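Local structure of mosquitocidal toxin (Lysinibacillus sphaericus, 2VSE) at residues Gly560-Met565 with Trp688-Leu693; Asp571-Leu576 with Ser592-Thr597. The protein kills mosquito larvae, probably by ADP-ribosylating target proteins with an enzymatic domain that is linked to four ricin-B-like beta-trefoil lectin domains. All coordinates share one frame; numbering follows the deposited sequence.

Contact 1 (Gly560-Met565 with Trp688-Leu693); sequences GIYQFM and WYLRHL
Gln563 and Arg691 form a hydrogen-bonded antiparallel pair whose side chains run side by side in the same direction. Arg691 NE meets Gln563 OE1 at 3.1 Å, in the guanidinium plane, in the amide carbonyl plane and nearly straight, although the two groups are turned 54° apart; NH2 adds a weak bond to the same oxygen. Met565 crosses the arginine at about a right angle and lays its sulfur over one guanidinium face, SD to NH1 3.4 Å. On the other face of the sheet the Tyr562 ring makes an offset stack with His692, planes 12° apart and centroids 4.6 Å apart. With CG anti to the backbone N (chi1 -173°), His692 is swung so that the Tyr562 hydroxyl, itself bonded to Gln558 O, lies over its centre. Farther along, Leu690 CD2 lies 3.5 Å from Phe564 CD1, while Trp688 brings its edge to Phe564 O (CE3 to O 3.3 Å) and Phe564 CB packs on the same CE3 from above the ring plane. Gln563 NE2 is bonded to Asn588 OD1 and Gln594 O, so both ends of the buried amide are engaged and its flip is fixed; the partly negative amide oxygen probably stabilises the Arg691 cation.

Contact 2 (Asp571-Leu576 with Ser592-Thr597); sequences DLIADL and SNQKWT
Asp575 brings its carboxylate up to the 3-10 segment 592-594 because CG stands opposite the backbone N (chi1 -177°), while Asn593 has CG between its own backbone N and carbonyl carbon (chi1 63°), from where ND2 reaches back to the strand. Asn593 ND2 gives a nearly straight bond to Leu576 O at 3.1 Å, approaching from above the carbonyl plane, and Leu576 N returns a bond to Asn593 O, so one residue of the turn grips both backbone polar groups of Leu576. Gln594 crosses Asp575 obliquely, amide and carboxylate planes 73° apart, and its NE2 meets OD2 at 2.9 Å on the anti side; the other amide atom, OE1, is held by Ser591 OG and Asn589 N. Over the same glutamine, Ile573 CD1 packs at 3.4 Å from Gln594 CB. The Trp596 indole points its N-H at Ala574 O, NE1 to O 3.2 Å, with the oxygen close to the ring plane; farther round the ring, CH2 touches Leu576 CB at 3.7 Å. A water donates to Ala574 O, giving that carbonyl a second partner, and, at a rather short and so doubtful distance, to Gln594 O. Trp596 also meets Phe564 edge-to-face, joining this contact to strand 560-566. A glutamine followed two residues later by tryptophan, here Gln594 and Trp596, is the QxW signature of ricin-type beta-trefoil domains, and these bonds tie it to strand 572-576, two strands back in the chain.

Overall arrangement
From the N terminus, the chain enters this trefoil on strand 560-566, turns, and continues as strand 572-576. After strand 583-587 it passes through the 3-10 turn into strand 596-601, so contact 2 closes a short loop of 15 residues. Contact 1 closes much later, when strand 688-692 returns beside strand 560-566 after 122 residues; contact 2 lies wholly within that larger loop and the two do not cross. Their centres are about 8 Å apart. Strand 560-566 joins them, pairing with 688-692 on one side and 596-601 on the other. Contact 1 thus brings the two ends of the domain together, whereas contact 2 ties the four-strand sheet of 572-576 to the six-strand sheet.

Contact 1 (Gly560-Met565 with Trp688-Leu693)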
loop_
_atom_site.group_PDB
_atom_site.type_symbol
_atom_site.label_atom_id
_atom_site.label_comp_id
_atom_site.label_asym_id
_atom_site.label_seq_id
_atom_site.Cartn_x
_atom_site.Cartn_y
_atom_site.Cartn_z
ATOM N N GLY A 560 -4.945 21.783 7.673
ATOM C CA GLY A 560 -4.085 22.845 7.205
ATOM C C GLY A 560 -4.858 23.897 6.441
ATOM O O GLY A 560 -6.098 23.877 6.405
ATOM N N ILE A 561 -4.116 24.830 5.846
ATOM C CA ILE A 561 -4.704 25.879 5.033
ATOM C C ILE A 561 -4.562 25.499 3.567
ATOM O O ILE A 561 -3.476 25.117 3.109
ATOM C CB ILE A 561 -4.081 27.257 5.324
ATOM C CG1 ILE A 561 -4.205 27.582 6.815
ATOM C CG2 ILE A 561 -4.742 28.335 4.464
ATOM C CD1 ILE A 561 -3.486 28.843 7.241
ATOM N N TYR A 562 -5.671 25.605 2.844
ATOM C CA TYR A 562 -5.783 25.046 1.516
ATOM C C TYR A 562 -6.424 26.025 0.563
ATOM O O TYR A 562 -7.171 26.913 0.975
ATOM C CB TYR A 562 -6.675 23.805 1.555
ATOM C CG TYR A 562 -6.055 22.552 2.137
ATOM C CD1 TYR A 562 -5.415 21.634 1.311
ATOM C CD2 TYR A 562 -6.137 22.266 3.503
ATOM C CE1 TYR A 562 -4.863 20.475 1.821
ATOM C CE2 TYR A 562 -5.585 21.096 4.026
ATOM C CZ TYR A 562 -4.950 20.204 3.170
ATOM O OH TYR A 562 -4.375 19.031 3.636
ATOM N N GLN A 563 -6.126 25.845 -0.718
ATOM C CA GLN A 563 -6.945 26.391 -1.782
ATOM C C GLN A 563 -7.506 25.216 -2.553
ATOM O O GLN A 563 -6.863 24.159 -2.653
ATOM C CB GLN A 563 -6.112 27.265 -2.693
ATOM C CG GLN A 563 -5.492 28.425 -1.983
ATOM C CD GLN A 563 -4.935 29.439 -2.951
ATOM O OE1 GLN A 563 -3.899 29.210 -3.568
ATOM N NE2 GLN A 563 -5.624 30.559 -3.101
ATOM N N PHE A 564 -8.705 25.394 -3.086
ATOM C CA PHE A 564 -9.336 24.389 -3.941
ATOM C C PHE A 564 -9.271 24.854 -5.389
ATOM O O PHE A 564 -9.951 25.800 -5.769
ATOM C CB PHE A 564 -10.788 24.169 -3.516
ATOM C CG PHE A 564 -10.942 23.811 -2.079
ATOM C CD1 PHE A 564 -11.109 22.482 -1.695
ATOM C CD2 PHE A 564 -10.911 24.795 -1.093
ATOM C CE1 PHE A 564 -11.251 22.142 -0.358
ATOM C CE2 PHE A 564 -11.042 24.465 0.250
ATOM C CZ PHE A 564 -11.218 23.139 0.617
ATOM N N MET A 565 -8.442 24.194 -6.182
ATOM C CA MET A 565 -8.278 24.524 -7.600
ATOM C C MET A 565 -9.175 23.610 -8.419
ATOM O O MET A 565 -9.206 22.407 -8.149
ATOM C CB MET A 565 -6.826 24.291 -8.015
ATOM C CG MET A 565 -5.791 25.101 -7.255
ATOM S SD MET A 565 -4.161 24.586 -7.807
ATOM C CE MET A 565 -3.912 23.135 -6.782
ATOM N N TRP A 688 -11.452 18.688 -7.688
ATOM C CA TRP A 688 -10.575 19.768 -7.279
ATOM C C TRP A 688 -9.200 19.236 -6.936
ATOM O O TRP A 688 -9.071 18.160 -6.346
ATOM C CB TRP A 688 -11.136 20.494 -6.051
ATOM C CG TRP A 688 -12.558 21.018 -6.191
ATOM C CD1 TRP A 688 -13.712 20.296 -6.087
ATOM C CD2 TRP A 688 -12.956 22.373 -6.407
ATOM N NE1 TRP A 688 -14.799 21.111 -6.243
ATOM C CE2 TRP A 688 -14.365 22.392 -6.444
ATOM C CE3 TRP A 688 -12.258 23.573 -6.594
ATOM C CZ2 TRP A 688 -15.094 23.569 -6.664
ATOM C CZ3 TRP A 688 -12.986 24.744 -6.805
ATOM C CH2 TRP A 688 -14.386 24.727 -6.840
ATOM N N TYR A 689 -8.177 19.986 -7.324
ATOM C CA TYR A 689 -6.830 19.747 -6.838
ATOM C C TYR A 689 -6.611 20.643 -5.611
ATOM O O TYR A 689 -7.039 21.817 -5.598
ATOM C CB TYR A 689 -5.788 20.056 -7.917
ATOM C CG TYR A 689 -5.708 19.048 -9.043
ATOM C CD1 TYR A 689 -5.303 17.742 -8.799
ATOM C CD2 TYR A 689 -5.982 19.412 -10.372
ATOM C CE1 TYR A 689 -5.213 16.812 -9.816
ATOM C CE2 TYR A 689 -5.881 18.484 -11.400
ATOM C CZ TYR A 689 -5.497 17.186 -11.100
ATOM O OH TYR A 689 -5.374 16.225 -12.079
ATOM N N LEU A 690 -5.946 20.094 -4.595
ATOM C CA LEU A 690 -5.719 20.811 -3.344
ATOM C C LEU A 690 -4.335 21.435 -3.297
ATOM O O LEU A 690 -3.344 20.754 -3.480
ATOM C CB LEU A 690 -5.904 19.874 -2.130
ATOM C CG LEU A 690 -7.291 19.259 -1.901
ATOM C CD1 LEU A 690 -7.293 18.266 -0.742
ATOM C CD2 LEU A 690 -8.297 20.341 -1.636
ATOM N N ARG A 691 -4.272 22.741 -3.074
ATOM C CA ARG A 691 -3.001 23.376 -2.745
ATOM C C ARG A 691 -2.975 23.525 -1.254
ATOM O O ARG A 691 -3.754 24.282 -0.659
ATOM C CB ARG A 691 -2.798 24.724 -3.424
ATOM C CG ARG A 691 -1.521 25.438 -2.985
ATOM C CD ARG A 691 -0.908 26.316 -4.100
ATOM N NE ARG A 691 -1.920 27.115 -4.784
ATOM C CZ ARG A 691 -2.142 27.129 -6.098
ATOM N NH1 ARG A 691 -1.398 26.427 -6.928
ATOM N NH2 ARG A 691 -3.103 27.891 -6.580
ATOM N N HIS A 692 -2.080 22.760 -0.659
ATOM C CA HIS A 692 -1.829 22.816 0.739
ATOM C C HIS A 692 -0.768 23.897 0.944
ATOM O O HIS A 692 0.429 23.639 0.809
ATOM C CB HIS A 692 -1.350 21.442 1.209
ATOM C CG HIS A 692 -1.213 21.322 2.692
ATOM N ND1 HIS A 692 -0.501 20.307 3.289
ATOM C CD2 HIS A 692 -1.683 22.094 3.700
ATOM C CE1 HIS A 692 -0.544 20.452 4.600
ATOM N NE2 HIS A 692 -1.250 21.533 4.875
ATOM N N LEU A 693 -1.221 25.110 1.253
ATOM C CA LEU A 693 -0.334 26.281 1.375
ATOM C C LEU A 693 0.594 26.108 2.551
ATOM O O LEU A 693 1.749 26.521 2.539
ATOM C CB LEU A 693 -1.154 27.554 1.583
ATOM C CG LEU A 693 -2.039 27.956 0.412
ATOM C CD1 LEU A 693 -3.248 28.731 0.865
ATOM C CD2 LEU A 693 -1.232 28.748 -0.594
#

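Contact 2 (Asp571-Leu576 with Ser592-Thr597)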
loop_
_atom_site.group_PDB
_atom_site.type_symbol
_atom_site.label_atom_id
_atom_site.label_comp_id
_atom_site.label_asym_id
_atom_site.label_seq_id
_atom_site.Cartn_x
_atom_site.Cartn_y
_atom_site.Cartn_z
ATOM N N ASP A 571 -5.966 27.650 -12.501
ATOM C CA ASP A 571 -5.926 29.074 -12.177
ATOM C C ASP A 571 -7.214 29.536 -11.454
ATOM O O ASP A 571 -7.227 30.576 -10.803
ATOM C CB ASP A 571 -5.668 29.904 -13.453
ATOM C CG ASP A 571 -4.222 29.771 -13.981
ATOM O OD1 ASP A 571 -3.433 28.981 -13.417
ATOM O OD2 ASP A 571 -3.860 30.456 -14.965
ATOM N N LEU A 572 -8.292 28.762 -11.559
ATOM C CA LEU A 572 -9.536 29.114 -10.877
ATOM C C LEU A 572 -9.661 28.358 -9.566
ATOM O O LEU A 572 -9.506 27.128 -9.519
ATOM C CB LEU A 572 -10.754 28.860 -11.767
ATOM C CG LEU A 572 -10.847 29.687 -13.064
ATOM C CD1 LEU A 572 -12.106 29.350 -13.837
ATOM C CD2 LEU A 572 -10.779 31.192 -12.814
ATOM N N ILE A 573 -9.929 29.106 -8.500
ATOM C CA ILE A 573 -10.049 28.543 -7.164
ATOM C C ILE A 573 -11.389 28.927 -6.540
ATOM O O ILE A 573 -12.073 29.820 -7.039
ATOM C CB ILE A 573 -8.891 29.008 -6.251
ATOM C CG1 ILE A 573 -8.677 30.523 -6.362
ATOM C CG2 ILE A 573 -7.601 28.267 -6.584
ATOM C CD1 ILE A 573 -9.592 31.342 -5.507
ATOM N N ALA A 574 -11.763 28.236 -5.459
ATOM C CA ALA A 574 -12.990 28.526 -4.717
ATOM C C ALA A 574 -12.789 29.787 -3.892
ATOM O O ALA A 574 -11.924 29.847 -3.010
ATOM C CB ALA A 574 -13.367 27.361 -3.817
ATOM N N ASP A 575 -13.605 30.793 -4.189
ATOM C CA ASP A 575 -13.457 32.121 -3.618
ATOM C C ASP A 575 -14.753 32.466 -2.918
ATOM O O ASP A 575 -15.831 32.373 -3.512
ATOM C CB ASP A 575 -13.151 33.128 -4.748
ATOM C CG ASP A 575 -12.902 34.572 -4.255
ATOM O OD1 ASP A 575 -13.649 35.076 -3.395
ATOM O OD2 ASP A 575 -11.974 35.233 -4.773
ATOM N N LEU A 576 -14.652 32.846 -1.647
ATOM C CA LEU A 576 -15.802 33.390 -0.934
ATOM C C LEU A 576 -16.029 34.809 -1.451
ATOM O O LEU A 576 -15.289 35.733 -1.098
ATOM C CB LEU A 576 -15.596 33.369 0.596
ATOM C CG LEU A 576 -16.638 34.085 1.496
ATOM C CD1 LEU A 576 -18.062 33.571 1.290
ATOM C CD2 LEU A 576 -16.272 33.991 2.972
ATOM N N SER A 592 -6.805 36.199 1.291
ATOM C CA SER A 592 -7.347 35.433 2.403
ATOM C C SER A 592 -8.694 34.773 2.128
ATOM O O SER A 592 -8.925 33.659 2.571
ATOM C CB SER A 592 -7.446 36.306 3.650
ATOM O OG SER A 592 -6.172 36.780 4.038
ATOM N N ASN A 593 -9.576 35.447 1.396
ATOM C CA ASN A 593 -10.903 34.892 1.125
ATOM C C ASN A 593 -10.884 33.750 0.100
ATOM O O ASN A 593 -11.927 33.178 -0.224
ATOM C CB ASN A 593 -11.865 36.000 0.696
ATOM C CG ASN A 593 -11.438 36.661 -0.582
ATOM O OD1 ASN A 593 -10.327 37.181 -0.687
ATOM N ND2 ASN A 593 -12.310 36.631 -1.576
ATOM N N GLN A 594 -9.689 33.427 -0.390
ATOM C CA GLN A 594 -9.478 32.368 -1.379
ATOM C C GLN A 594 -8.702 31.220 -0.736
ATOM O O GLN A 594 -8.246 30.269 -1.413
ATOM C CB GLN A 594 -8.723 32.925 -2.581
ATOM C CG GLN A 594 -9.414 34.134 -3.229
ATOM C CD GLN A 594 -8.606 34.742 -4.354
ATOM O OE1 GLN A 594 -7.432 35.068 -4.181
ATOM N NE2 GLN A 594 -9.235 34.908 -5.517
ATOM N N LYS A 595 -8.555 31.319 0.585
ATOM C CA LYS A 595 -7.864 30.311 1.386
ATOM C C LYS A 595 -8.809 29.814 2.456
ATOM O O LYS A 595 -9.651 30.563 2.936
ATOM C CB LYS A 595 -6.612 30.890 2.056
ATOM C CG LYS A 595 -5.564 31.452 1.103
ATOM C CD LYS A 595 -4.453 32.138 1.873
ATOM C CE LYS A 595 -3.421 32.747 0.947
ATOM N NZ LYS A 595 -2.379 33.506 1.705
ATOM N N TRP A 596 -8.667 28.552 2.832
ATOM C CA TRP A 596 -9.578 27.930 3.770
ATOM C C TRP A 596 -8.804 27.034 4.713
ATOM O O TRP A 596 -7.909 26.296 4.285
ATOM C CB TRP A 596 -10.634 27.108 3.027
ATOM C CG TRP A 596 -11.330 27.884 1.960
ATOM C CD1 TRP A 596 -10.830 28.212 0.735
ATOM C CD2 TRP A 596 -12.653 28.440 2.017
ATOM N NE1 TRP A 596 -11.750 28.946 0.031
ATOM C CE2 TRP A 596 -12.879 29.103 0.791
ATOM C CE3 TRP A 596 -13.665 28.447 2.986
ATOM C CZ2 TRP A 596 -14.080 29.769 0.501
ATOM C CZ3 TRP A 596 -14.870 29.123 2.696
ATOM C CH2 TRP A 596 -15.059 29.765 1.462
ATOM N N THR A 597 -9.140 27.106 6.003
ATOM C CA THR A 597 -8.639 26.132 6.975
ATOM C C THR A 597 -9.524 24.884 6.922
ATOM O O THR A 597 -10.743 24.970 7.068
ATOM C CB THR A 597 -8.619 26.677 8.420
ATOM O OG1 THR A 597 -9.955 26.957 8.834
ATOM C CG2 THR A 597 -7.790 27.937 8.533
HETATM O O HOH W 1 -9.528 28.426 -2.433
#